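DUF1254 domain-containing protein (PDB 3U07) is of unknown function but contains DUF1254 and DUF1214 domains and is probably exported. Local coordinates at residues Phe221-Gly226 with Ile242-Cys247; Met114-Tyr119 with Val157-Val162; Asp90-Pro95 with Val203-Pro208; Ser39-Tyr44 with Leu216-Phe221. The protein carries 2 engineered substitutions. All blocks are in the same frame, centred on the assembly; numbering follows the deposited sequence.

Contact 1. Residues Phe221-Gly226 with Ile242-Cys247; sequences FVLCDG and IGVEPC
Cys224 and Pro246 bring their CA atoms within 4.5 Å of each other where the last turn of helix 215-224 meets the irregular segment 242-247, and no hydrogen bond runs between residues 221-226 and 242-247. What joins them is covalent. Cys224 SG and Cys247 SG form a disulfide 2.0 Å long, with a torsion of 91° about the S-S bond, close to the relaxed value for such links. The two half-cystines present their sulfurs differently: Cys224 SG lies anti to its backbone N (chi1 -164°), whereas Cys247 SG lies anti to its carbonyl carbon. The linkage closes a loop of 22 intervening residues that holds the short helices 228-231 and 233-239. Beside it, Leu223 lies across the proline ring, with CB 3.7 Å from Pro246 CA and CG 4.0 Å from Pro246 CG. Farther along the same side chain, Leu223 CD2 comes to 4.0 Å from Val244 CG1. The loop is also fastened through Asn220, one turn earlier in the helix, whose side-chain OD1 accepts from Glu245 N while ND2 donates to Gly243 O. Leu223 further packs on Tyr36 and Ile40 of helix 26-52 and on Leu236 of helix 233-239, which makes this corner a junction of three helices.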
loop_
_atom_site.group_PDB
_atom_site.type_symbol
_atom_site.label_atom_id
_atom_site.label_comp_id
_atom_site.label_asym_id
_atom_site.label_seq_id
_atom_site.Cartn_x
_atom_site.Cartn_y
_atom_site.Cartn_z
ATOM N N PHE A 221 5.323 22.493 -3.985
ATOM C CA PHE A 221 5.758 22.010 -5.291
ATOM C C PHE A 221 4.819 20.900 -5.784
ATOM O O PHE A 221 4.351 20.920 -6.925
ATOM C CB PHE A 221 7.183 21.456 -5.198
ATOM C CG PHE A 221 7.643 20.758 -6.443
ATOM C CD1 PHE A 221 8.082 21.488 -7.545
ATOM C CD2 PHE A 221 7.619 19.369 -6.523
ATOM C CE1 PHE A 221 8.498 20.838 -8.711
ATOM C CE2 PHE A 221 8.029 18.709 -7.679
ATOM C CZ PHE A 221 8.470 19.446 -8.777
ATOM N N VAL A 222 4.555 19.922 -4.922
ATOM C CA VAL A 222 3.669 18.822 -5.287
ATOM C C VAL A 222 2.245 19.320 -5.519
ATOM O O VAL A 222 1.571 18.887 -6.453
ATOM C CB VAL A 222 3.645 17.741 -4.190
ATOM C CG1 VAL A 222 2.569 16.710 -4.498
ATOM C CG2 VAL A 222 5.009 17.072 -4.104
ATOM N N LEU A 223 1.798 20.229 -4.661
ATOM C CA LEU A 223 0.457 20.800 -4.748
ATOM C C LEU A 223 0.248 21.463 -6.109
ATOM O O LEU A 223 -0.840 21.431 -6.669
ATOM C CB LEU A 223 0.276 21.850 -3.645
ATOM C CG LEU A 223 -0.713 21.707 -2.475
ATOM C CD1 LEU A 223 -1.225 20.303 -2.298
ATOM C CD2 LEU A 223 -0.009 22.192 -1.225
ATOM N N CYS A 224 1.312 22.057 -6.629
ATOM C CA CYS A 224 1.263 22.753 -7.908
ATOM C C CYS A 224 1.075 21.796 -9.080
ATOM O O CYS A 224 0.371 22.110 -10.035
ATOM C CB CYS A 224 2.562 23.546 -8.113
ATOM S SG CYS A 224 2.481 24.825 -9.411
ATOM N N ASP A 225 1.701 20.626 -8.988
ATOM C CA ASP A 225 1.672 19.621 -10.048
ATOM C C ASP A 225 0.381 18.820 -10.128
ATOM O O ASP A 225 0.379 17.593 -10.003
ATOM C CB ASP A 225 2.878 18.687 -9.873
ATOM C CG ASP A 225 3.017 17.680 -11.000
ATOM O OD1 ASP A 225 2.616 17.998 -12.137
ATOM O OD2 ASP A 225 3.545 16.572 -10.750
ATOM N N GLY A 226 -0.722 19.518 -10.355
ATOM C CA GLY A 226 -1.999 18.839 -10.437
ATOM C C GLY A 226 -3.178 19.647 -9.925
ATOM O O GLY A 226 -3.126 20.875 -9.847
ATOM N N ILE A 242 0.227 30.092 6.959
ATOM C CA ILE A 242 1.443 29.366 7.294
ATOM C C ILE A 242 2.369 29.296 6.087
ATOM O O ILE A 242 3.564 29.077 6.236
ATOM C CB ILE A 242 1.117 27.929 7.782
ATOM C CG1 ILE A 242 0.209 27.996 9.014
ATOM C CG2 ILE A 242 2.396 27.176 8.115
ATOM C CD1 ILE A 242 0.815 28.736 10.200
ATOM N N GLY A 243 1.818 29.490 4.891
ATOM C CA GLY A 243 2.642 29.440 3.693
ATOM C C GLY A 243 2.418 28.210 2.826
ATOM O O GLY A 243 3.126 28.001 1.836
ATOM N N VAL A 244 1.448 27.380 3.200
ATOM C CA VAL A 244 1.127 26.179 2.426
ATOM C C VAL A 244 0.174 26.644 1.339
ATOM O O VAL A 244 -0.952 27.050 1.622
ATOM C CB VAL A 244 0.423 25.115 3.285
ATOM C CG1 VAL A 244 0.213 23.838 2.463
ATOM C CG2 VAL A 244 1.253 24.828 4.525
ATOM N N GLU A 245 0.625 26.574 0.095
ATOM C CA GLU A 245 -0.173 27.052 -1.024
ATOM C C GLU A 245 0.444 26.531 -2.324
ATOM O O GLU A 245 1.659 26.601 -2.495
ATOM C CB GLU A 245 -0.151 28.578 -0.998
ATOM C CG GLU A 245 -0.901 29.273 -2.110
ATOM C CD GLU A 245 -0.778 30.778 -1.987
ATOM O OE1 GLU A 245 -1.006 31.296 -0.877
ATOM O OE2 GLU A 245 -0.453 31.438 -2.992
ATOM N N PRO A 246 -0.384 26.027 -3.266
ATOM C CA PRO A 246 0.088 25.483 -4.552
ATOM C C PRO A 246 0.942 26.397 -5.411
ATOM O O PRO A 246 0.433 27.372 -5.949
ATOM C CB PRO A 246 -1.196 25.145 -5.291
ATOM C CG PRO A 246 -2.206 24.994 -4.225
ATOM C CD PRO A 246 -1.857 26.074 -3.233
ATOM N N CYS A 247 2.193 26.007 -5.640
ATOM C CA CYS A 247 3.140 26.766 -6.465
ATOM C C CYS A 247 3.833 27.913 -5.719
ATOM O O CYS A 247 4.666 28.604 -6.302
ATOM C CB CYS A 247 2.463 27.359 -7.713
ATOM S SG CYS A 247 1.303 26.255 -8.564
#

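Contact 2. Residues Met114-Tyr119 with Val157-Val162; sequences MDMGHY and VDSNLV
Ser159 OG meets Met116 N and Asp115 CB at the turn that follows strand 109-115, and much of the contact gathers round that oxygen. With OG between the backbone N and the carbonyl carbon (chi1 68°), Ser159 OG accepts a nearly straight bond from Met116 N, 3.0 Å long at 168°, and appears to donate to Leu161 O, at a modelled separation too short to be trusted in detail. The same oxygen sits 3.2 Å from Asp115 CB. In Met116, here selenomethionine, CG is anti to the carbonyl carbon (chi1 -63°) and lies 3.3 Å from Leu161 O, while CB packs on Ser159 CB.

Asp115 is turned to serve both its own turn and the opposite segment. Its OD1 is gripped from opposite faces of the carboxylate, by Gly117 N at 2.8 Å and by Tyr119 N at 3.1 Å, which should hold the group from rotating. Asp115 OD2 accepts a hydrogen bond from a water 2.5 Å away, and that water in turn accepts from Asp158 N. A salt bridge from Arg287 NE also reaches Asp115 OD2, probably easing the proximity of the Asp158 carboxylate, whose OD1 is 4.8 Å from Asp115 OD2.

Backbone bonds from Asp115 N to Tyr119 O and from His118 N to Asp115 O complete the loop. The result is an Asx turn combined with a type I beta turn, forming the connection of the hairpin between strands 109-115 and 120-125 in an antiparallel four-stranded sheet, with the strand 161-169 alongside.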
loop_
_atom_site.group_PDB
_atom_site.type_symbol
_atom_site.label_atom_id
_atom_site.label_comp_id
_atom_site.label_asym_id
_atom_site.label_seq_id
_atom_site.Cartn_x
_atom_site.Cartn_y
_atom_site.Cartn_z
HETATM N N MSE A 114 -2.272 5.143 -6.236
HETATM C CA MSE A 114 -2.456 6.142 -5.188
HETATM C C MSE A 114 -1.860 7.459 -5.648
HETATM O O MSE A 114 -0.885 7.472 -6.401
HETATM C CB MSE A 114 -1.772 5.685 -3.893
HETATM C CG MSE A 114 -2.399 4.429 -3.294
HETATM SE SE MSE A 114 -1.558 3.877 -1.631
HETATM C CE MSE A 114 -0.012 3.066 -2.452
ATOM N N ASP A 115 -2.447 8.566 -5.210
ATOM C CA ASP A 115 -1.926 9.859 -5.605
ATOM C C ASP A 115 -0.920 10.376 -4.587
ATOM O O ASP A 115 -0.692 9.745 -3.542
ATOM C CB ASP A 115 -3.058 10.877 -5.821
ATOM C CG ASP A 115 -3.882 11.147 -4.571
ATOM O OD1 ASP A 115 -3.325 11.147 -3.450
ATOM O OD2 ASP A 115 -5.102 11.390 -4.720
HETATM N N MSE A 116 -0.318 11.520 -4.906
HETATM C CA MSE A 116 0.696 12.135 -4.057
HETATM C C MSE A 116 0.186 12.698 -2.730
HETATM O O MSE A 116 0.952 13.280 -1.966
HETATM C CB MSE A 116 1.424 13.222 -4.851
HETATM C CG MSE A 116 2.169 12.671 -6.060
HETATM SE SE MSE A 116 3.559 11.407 -5.546
HETATM C CE MSE A 116 4.804 12.732 -4.914
ATOM N N GLY A 117 -1.104 12.542 -2.462
ATOM C CA GLY A 117 -1.639 13.023 -1.200
ATOM C C GLY A 117 -1.871 11.817 -0.304
ATOM O O GLY A 117 -2.438 11.920 0.786
ATOM N N HIS A 118 -1.414 10.672 -0.807
ATOM C CA HIS A 118 -1.513 9.354 -0.174
ATOM C C HIS A 118 -2.935 8.797 -0.100
ATOM O O HIS A 118 -3.314 8.150 0.876
ATOM C CB HIS A 118 -0.861 9.345 1.218
ATOM C CG HIS A 118 -0.436 7.976 1.668
ATOM N ND1 HIS A 118 -1.141 7.240 2.595
ATOM C CD2 HIS A 118 0.609 7.200 1.288
ATOM C CE1 HIS A 118 -0.549 6.069 2.767
ATOM N NE2 HIS A 118 0.513 6.020 1.985
ATOM N N TYR A 119 -3.717 9.063 -1.147
ATOM C CA TYR A 119 -5.081 8.546 -1.253
ATOM C C TYR A 119 -5.111 7.485 -2.342
ATOM O O TYR A 119 -4.554 7.687 -3.423
ATOM C CB TYR A 119 -6.085 9.621 -1.676
ATOM C CG TYR A 119 -6.412 10.648 -0.637
ATOM C CD1 TYR A 119 -5.809 11.901 -0.659
ATOM C CD2 TYR A 119 -7.339 10.373 0.365
ATOM C CE1 TYR A 119 -6.121 12.860 0.290
ATOM C CE2 TYR A 119 -7.660 11.327 1.321
ATOM C CZ TYR A 119 -7.045 12.568 1.278
ATOM O OH TYR A 119 -7.347 13.517 2.224
ATOM N N VAL A 157 -7.435 11.628 -11.584
ATOM C CA VAL A 157 -6.471 11.750 -10.491
ATOM C C VAL A 157 -6.160 13.205 -10.152
ATOM O O VAL A 157 -6.115 14.073 -11.029
ATOM C CB VAL A 157 -5.152 10.976 -10.815
ATOM C CG1 VAL A 157 -5.475 9.515 -11.141
ATOM C CG2 VAL A 157 -4.417 11.623 -11.987
ATOM N N ASP A 158 -5.950 13.465 -8.865
ATOM C CA ASP A 158 -5.685 14.818 -8.400
ATOM C C ASP A 158 -4.227 15.239 -8.364
ATOM O O ASP A 158 -3.932 16.415 -8.153
ATOM C CB ASP A 158 -6.349 15.026 -7.041
ATOM C CG ASP A 158 -7.867 15.036 -7.142
ATOM O OD1 ASP A 158 -8.513 14.224 -6.459
ATOM O OD2 ASP A 158 -8.416 15.857 -7.905
ATOM N N SER A 159 -3.319 14.282 -8.541
ATOM C CA SER A 159 -1.894 14.593 -8.615
ATOM C C SER A 159 -1.479 14.055 -9.987
ATOM O O SER A 159 -1.960 13.002 -10.407
ATOM C CB SER A 159 -1.088 13.910 -7.498
ATOM O OG SER A 159 -1.042 12.500 -7.651
ATOM N N ASN A 160 -0.618 14.772 -10.702
ATOM C CA ASN A 160 -0.210 14.304 -12.023
ATOM C C ASN A 160 0.658 13.062 -11.939
ATOM O O ASN A 160 0.714 12.272 -12.876
ATOM C CB ASN A 160 0.509 15.407 -12.796
ATOM C CG ASN A 160 -0.418 16.548 -13.163
ATOM O OD1 ASN A 160 -1.599 16.333 -13.436
ATOM N ND2 ASN A 160 0.114 17.769 -13.186
ATOM N N LEU A 161 1.332 12.892 -10.805
ATOM C CA LEU A 161 2.165 11.717 -10.585
ATOM C C LEU A 161 1.353 10.769 -9.707
ATOM O O LEU A 161 0.809 11.178 -8.678
ATOM C CB LEU A 161 3.459 12.101 -9.858
ATOM C CG LEU A 161 4.431 13.048 -10.566
ATOM C CD1 LEU A 161 5.520 13.478 -9.587
ATOM C CD2 LEU A 161 5.041 12.356 -11.781
ATOM N N VAL A 162 1.245 9.511 -10.114
ATOM C CA VAL A 162 0.499 8.552 -9.311
ATOM C C VAL A 162 1.294 7.257 -9.201
ATOM O O VAL A 162 1.836 6.756 -10.192
ATOM C CB VAL A 162 -0.918 8.265 -9.910
ATOM C CG1 VAL A 162 -1.459 9.504 -10.611
ATOM C CG2 VAL A 162 -0.870 7.103 -10.850
HETATM O O HOH W 1 -6.210 11.324 -6.997
#

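Contact 3. Residues Asp90-Pro95 with Val203-Pro208; sequences DVAAEP and VQRTYP
Asp90 and Arg205 meet tip to tip in a bidentate salt bridge, built on an Asx turn that begins at Asp90, where strand 82-90 gives way to a loop. The guanidinium is used end-on: Arg205 NH2 donates to Asp90 OD1 at 2.8 Å, and Arg205 NH1 to Asp90 OD2 at 3.1 Å. The two flat groups are not coplanar, their planes standing 70° apart, and both carboxylate oxygens are approached from above their plane. On the opposite face of that plane Ala92 N bonds to Asp90 OD1, so this oxygen serves the turn and the ion pair together.

Apolar atoms of Val203 and Ala92 flank the pair. Val203 CG2 lies 3.7 Å from Ala92 CB, and Val203 CG1 stands over one guanidinium face, toward its rim. The Arg205 chain runs extended from CG to NE, and at its base CB lies over one face of the Tyr207 ring, toward its rim.

Farther out, Arg205 NE forms a second salt bridge, with Asp225 OD2, so the arginine links the two aspartates; Asp90 N is held by Asn59 OD1. One water bridges the two segments beside the pair: it donates to Asp90 OD2 at 2.8 Å and accepts from both Ala93 N and Val203 N.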
loop_
_atom_site.group_PDB
_atom_site.type_symbol
_atom_site.label_atom_id
_atom_site.label_comp_id
_atom_site.label_asym_id
_atom_site.label_seq_id
_atom_site.Cartn_x
_atom_site.Cartn_y
_atom_site.Cartn_z
ATOM N N ASP A 90 2.478 9.382 -15.043
ATOM C CA ASP A 90 2.570 10.839 -15.121
ATOM C C ASP A 90 1.530 11.213 -16.154
ATOM O O ASP A 90 1.691 10.911 -17.335
ATOM C CB ASP A 90 3.951 11.308 -15.577
ATOM C CG ASP A 90 3.995 12.807 -15.848
ATOM O OD1 ASP A 90 3.118 13.544 -15.346
ATOM O OD2 ASP A 90 4.914 13.254 -16.557
ATOM N N VAL A 91 0.457 11.851 -15.704
ATOM C CA VAL A 91 -0.624 12.234 -16.606
ATOM C C VAL A 91 -0.665 13.740 -16.890
ATOM O O VAL A 91 -1.647 14.249 -17.431
ATOM C CB VAL A 91 -1.989 11.801 -16.023
ATOM C CG1 VAL A 91 -1.982 10.290 -15.746
ATOM C CG2 VAL A 91 -2.274 12.566 -14.732
ATOM N N ALA A 92 0.407 14.442 -16.531
ATOM C CA ALA A 92 0.481 15.888 -16.739
ATOM C C ALA A 92 0.246 16.314 -18.187
ATOM O O ALA A 92 -0.602 17.157 -18.456
ATOM C CB ALA A 92 1.835 16.425 -16.267
ATOM N N ALA A 93 0.999 15.730 -19.114
ATOM C CA ALA A 93 0.880 16.096 -20.524
ATOM C C ALA A 93 -0.389 15.566 -21.161
ATOM O O ALA A 93 -1.003 16.236 -21.984
ATOM C CB ALA A 93 2.100 15.601 -21.301
ATOM N N GLU A 94 -0.781 14.359 -20.769
ATOM C CA GLU A 94 -1.973 13.732 -21.312
ATOM C C GLU A 94 -2.312 12.481 -20.497
ATOM O O GLU A 94 -1.507 12.029 -19.687
ATOM C CB GLU A 94 -1.725 13.339 -22.770
ATOM C CG GLU A 94 -0.576 12.355 -22.930
ATOM C CD GLU A 94 -0.421 11.867 -24.353
ATOM O OE1 GLU A 94 -1.449 11.545 -24.978
ATOM O OE2 GLU A 94 0.725 11.793 -24.841
ATOM N N PRO A 95 -3.514 11.913 -20.702
ATOM C CA PRO A 95 -3.925 10.712 -19.972
ATOM C C PRO A 95 -3.035 9.520 -20.289
ATOM O O PRO A 95 -2.313 9.513 -21.293
ATOM C CB PRO A 95 -5.355 10.489 -20.450
ATOM C CG PRO A 95 -5.839 11.880 -20.719
ATOM C CD PRO A 95 -4.652 12.477 -21.448
ATOM N N VAL A 203 6.187 16.178 -19.669
ATOM C CA VAL A 203 6.597 17.287 -18.824
ATOM C C VAL A 203 7.916 16.956 -18.136
ATOM O O VAL A 203 8.116 15.835 -17.663
ATOM C CB VAL A 203 5.522 17.595 -17.761
ATOM C CG1 VAL A 203 6.031 18.642 -16.775
ATOM C CG2 VAL A 203 4.258 18.088 -18.451
ATOM N N GLN A 204 8.823 17.929 -18.111
ATOM C CA GLN A 204 10.119 17.758 -17.465
ATOM C C GLN A 204 10.106 18.634 -16.220
ATOM O O GLN A 204 9.979 19.851 -16.308
ATOM C CB GLN A 204 11.255 18.190 -18.397
ATOM C CG GLN A 204 11.338 17.414 -19.711
ATOM C CD GLN A 204 11.384 15.911 -19.503
ATOM O OE1 GLN A 204 11.921 15.427 -18.507
ATOM N NE2 GLN A 204 10.834 15.163 -20.453
ATOM N N ARG A 205 10.237 18.009 -15.058
ATOM C CA ARG A 205 10.210 18.730 -13.789
ATOM C C ARG A 205 11.590 19.008 -13.213
ATOM O O ARG A 205 12.556 18.314 -13.523
ATOM C CB ARG A 205 9.424 17.913 -12.753
ATOM C CG ARG A 205 7.988 17.590 -13.134
ATOM C CD ARG A 205 7.423 16.466 -12.269
ATOM N NE ARG A 205 5.997 16.255 -12.518
ATOM C CZ ARG A 205 5.493 15.585 -13.546
ATOM N NH1 ARG A 205 6.290 15.029 -14.453
ATOM N NH2 ARG A 205 4.181 15.485 -13.675
ATOM N N THR A 206 11.671 20.038 -12.379
ATOM C CA THR A 206 12.906 20.372 -11.685
ATOM C C THR A 206 12.508 20.070 -10.235
ATOM O O THR A 206 11.716 20.787 -9.623
ATOM C CB THR A 206 13.294 21.859 -11.875
ATOM O OG1 THR A 206 12.246 22.701 -11.387
ATOM C CG2 THR A 206 13.507 22.153 -13.345
ATOM N N TYR A 207 13.051 18.982 -9.704
ATOM C CA TYR A 207 12.719 18.508 -8.364
ATOM C C TYR A 207 13.489 19.089 -7.190
ATOM O O TYR A 207 14.717 19.065 -7.177
ATOM C CB TYR A 207 12.880 16.990 -8.321
ATOM C CG TYR A 207 12.019 16.234 -9.303
ATOM C CD1 TYR A 207 10.645 16.107 -9.099
ATOM C CD2 TYR A 207 12.581 15.615 -10.422
ATOM C CE1 TYR A 207 9.850 15.377 -9.978
ATOM C CE2 TYR A 207 11.794 14.883 -11.313
ATOM C CZ TYR A 207 10.427 14.766 -11.079
ATOM O OH TYR A 207 9.640 14.019 -11.924
ATOM N N PRO A 208 12.771 19.589 -6.170
ATOM C CA PRO A 208 13.423 20.162 -4.989
ATOM C C PRO A 208 14.144 19.026 -4.271
ATOM O O PRO A 208 13.602 17.925 -4.161
ATOM C CB PRO A 208 12.249 20.683 -4.153
ATOM C CG PRO A 208 11.141 20.864 -5.150
ATOM C CD PRO A 208 11.305 19.676 -6.049
HETATM O O HOH W 2 3.802 14.353 -18.832
#

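Contact 4. Residues Ser39-Tyr44 with Leu216-Phe221; sequences SIDEAY and LERVNF
Asp41 and Arg218 form the ionic link of a nearly perpendicular helix-helix packing, in which segments 39-44 and 216-221 cross at 88° with their axes 8.9 Å apart. The salt bridge is side-on: Arg218 NE donates to the syn lone pair of Asp41 OD1 at 2.6 Å, and Arg218 NH2 to Asp41 OD2 at 2.9 Å. A bend at chi3 turns NE toward the acid, and the carboxylate and guanidinium come within 24° of coplanar. Arg218 NH1 finds Ser213 OG outside the pair, so NE, NH1 and NH2 of the buried guanidinium all have partners.

Aliphatic contacts lie beside the salt bridge. Val219 CG2 packs on Asp41 CB at 3.9 Å, and Val219 CG1 lies near Ile40 CD1. The arginine chain also touches an aromatic ring: Arg218 CD sits at the edge of Tyr44, 3.8 Å from Tyr44 CD2.

The third kind of interaction is aromatic. Phe221 turns its edge toward the face of Tyr44 in an offset edge-to-face pair, the centroids 5.8 Å apart and the planes at 64°. Tyr44 OH is bonded to Pro208 O, which should help to fix the ring, and the rings come closest at Tyr44 CE1 and Phe221 CE2, 4.0 Å apart.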
loop_
_atom_site.group_PDB
_atom_site.type_symbol
_atom_site.label_atom_id
_atom_site.label_comp_id
_atom_site.label_asym_id
_atom_site.label_seq_id
_atom_site.Cartn_x
_atom_site.Cartn_y
_atom_site.Cartn_z
ATOM N N SER A 39 1.569 13.906 4.840
ATOM C CA SER A 39 1.312 12.832 3.882
ATOM C C SER A 39 1.870 13.155 2.497
ATOM O O SER A 39 2.455 12.298 1.839
ATOM C CB SER A 39 -0.191 12.544 3.796
ATOM O OG SER A 39 -0.691 12.097 5.045
ATOM N N ILE A 40 1.692 14.393 2.056
ATOM C CA ILE A 40 2.202 14.810 0.754
ATOM C C ILE A 40 3.731 14.855 0.786
ATOM O O ILE A 40 4.397 14.366 -0.122
ATOM C CB ILE A 40 1.671 16.204 0.374
ATOM C CG1 ILE A 40 0.150 16.142 0.190
ATOM C CG2 ILE A 40 2.337 16.682 -0.916
ATOM C CD1 ILE A 40 -0.540 17.490 0.229
ATOM N N ASP A 41 4.287 15.424 1.849
ATOM C CA ASP A 41 5.734 15.528 1.957
ATOM C C ASP A 41 6.410 14.164 1.939
ATOM O O ASP A 41 7.377 13.956 1.206
ATOM C CB ASP A 41 6.122 16.293 3.230
ATOM C CG ASP A 41 7.574 16.748 3.211
ATOM O OD1 ASP A 41 8.027 17.197 2.140
ATOM O OD2 ASP A 41 8.261 16.668 4.253
ATOM N N GLU A 42 5.898 13.225 2.729
ATOM C CA GLU A 42 6.504 11.900 2.778
ATOM C C GLU A 42 6.344 11.147 1.459
ATOM O O GLU A 42 7.226 10.386 1.064
ATOM C CB GLU A 42 5.924 11.096 3.946
ATOM C CG GLU A 42 6.221 11.702 5.327
ATOM C CD GLU A 42 7.715 11.825 5.614
ATOM O OE1 GLU A 42 8.438 10.822 5.443
ATOM O OE2 GLU A 42 8.169 12.920 6.015
ATOM N N ALA A 43 5.230 11.356 0.765
ATOM C CA ALA A 43 5.030 10.689 -0.521
ATOM C C ALA A 43 6.078 11.243 -1.490
ATOM O O ALA A 43 6.696 10.498 -2.251
ATOM C CB ALA A 43 3.628 10.956 -1.050
ATOM N N TYR A 44 6.281 12.558 -1.455
ATOM C CA TYR A 44 7.276 13.177 -2.321
ATOM C C TYR A 44 8.673 12.629 -2.012
ATOM O O TYR A 44 9.389 12.212 -2.920
ATOM C CB TYR A 44 7.305 14.699 -2.155
ATOM C CG TYR A 44 8.371 15.333 -3.027
ATOM C CD1 TYR A 44 8.269 15.289 -4.418
ATOM C CD2 TYR A 44 9.518 15.902 -2.470
ATOM C CE1 TYR A 44 9.277 15.791 -5.233
ATOM C CE2 TYR A 44 10.537 16.406 -3.279
ATOM C CZ TYR A 44 10.408 16.345 -4.661
ATOM O OH TYR A 44 11.407 16.820 -5.476
ATOM N N LEU A 216 7.684 23.165 3.379
ATOM C CA LEU A 216 6.786 24.083 2.688
ATOM C C LEU A 216 7.057 24.066 1.186
ATOM O O LEU A 216 6.124 23.942 0.395
ATOM C CB LEU A 216 6.943 25.515 3.210
ATOM C CG LEU A 216 6.308 25.850 4.561
ATOM C CD1 LEU A 216 6.695 27.269 4.959
ATOM C CD2 LEU A 216 4.788 25.710 4.479
ATOM N N GLU A 217 8.321 24.173 0.781
ATOM C CA GLU A 217 8.598 24.172 -0.649
ATOM C C GLU A 217 8.299 22.839 -1.322
ATOM O O GLU A 217 7.822 22.816 -2.458
ATOM C CB GLU A 217 10.032 24.639 -0.952
ATOM C CG GLU A 217 11.165 23.954 -0.225
ATOM C CD GLU A 217 12.504 24.622 -0.530
ATOM O OE1 GLU A 217 13.094 25.243 0.385
ATOM O OE2 GLU A 217 12.958 24.532 -1.695
ATOM N N ARG A 218 8.546 21.731 -0.625
ATOM C CA ARG A 218 8.263 20.422 -1.204
ATOM C C ARG A 218 6.751 20.235 -1.367
ATOM O O ARG A 218 6.279 19.858 -2.438
ATOM C CB ARG A 218 8.840 19.301 -0.329
ATOM C CG ARG A 218 10.376 19.239 -0.321
ATOM C CD ARG A 218 10.884 17.994 0.408
ATOM N NE ARG A 218 10.444 17.946 1.803
ATOM C CZ ARG A 218 11.141 18.412 2.836
ATOM N NH1 ARG A 218 12.334 18.965 2.651
ATOM N NH2 ARG A 218 10.636 18.336 4.058
ATOM N N VAL A 219 5.992 20.509 -0.308
ATOM C CA VAL A 219 4.544 20.366 -0.371
ATOM C C VAL A 219 3.926 21.311 -1.413
ATOM O O VAL A 219 3.071 20.896 -2.193
ATOM C CB VAL A 219 3.895 20.623 1.010
ATOM C CG1 VAL A 219 2.367 20.684 0.873
ATOM C CG2 VAL A 219 4.284 19.502 1.980
ATOM N N ASN A 220 4.341 22.578 -1.425
ATOM C CA ASN A 220 3.802 23.535 -2.398
ATOM C C ASN A 220 4.153 23.105 -3.823
ATOM O O ASN A 220 3.377 23.321 -4.755
ATOM C CB ASN A 220 4.334 24.947 -2.131
ATOM C CG ASN A 220 3.784 25.542 -0.848
ATOM O OD1 ASN A 220 2.917 24.957 -0.198
ATOM N ND2 ASN A 220 4.282 26.714 -0.478
ATOM N N PHE A 221 5.323 22.493 -3.985
ATOM C CA PHE A 221 5.758 22.010 -5.291
ATOM C C PHE A 221 4.819 20.900 -5.784
ATOM O O PHE A 221 4.351 20.920 -6.925
ATOM C CB PHE A 221 7.183 21.456 -5.198
ATOM C CG PHE A 221 7.643 20.758 -6.443
ATOM C CD1 PHE A 221 8.082 21.488 -7.545
ATOM C CD2 PHE A 221 7.619 19.369 -6.523
ATOM C CE1 PHE A 221 8.498 20.838 -8.711
ATOM C CE2 PHE A 221 8.029 18.709 -7.679
ATOM C CZ PHE A 221 8.470 19.446 -8.777
#

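Helix 215-224 is common to contacts 1 and 4, which share Phe221: its middle crosses helix 26-52, while its end is tied covalently to a loop. Contacts 2 and 4 are buried, contact 1 partly so, and contact 3 lies at the surface. The chemistry follows place only loosely, since bidentate arginine-aspartate pairs occur both in the buried helix crossing and in the surface loops, side-on and nearly coplanar in the first, end-on and steeply tilted in the second. Contact 2 relies on backbone amides gathered by Ser159 and Asp115. Asp225 joins three of the four, its carboxylate reaching Asn160 of contact 2 and Arg205 of contact 3.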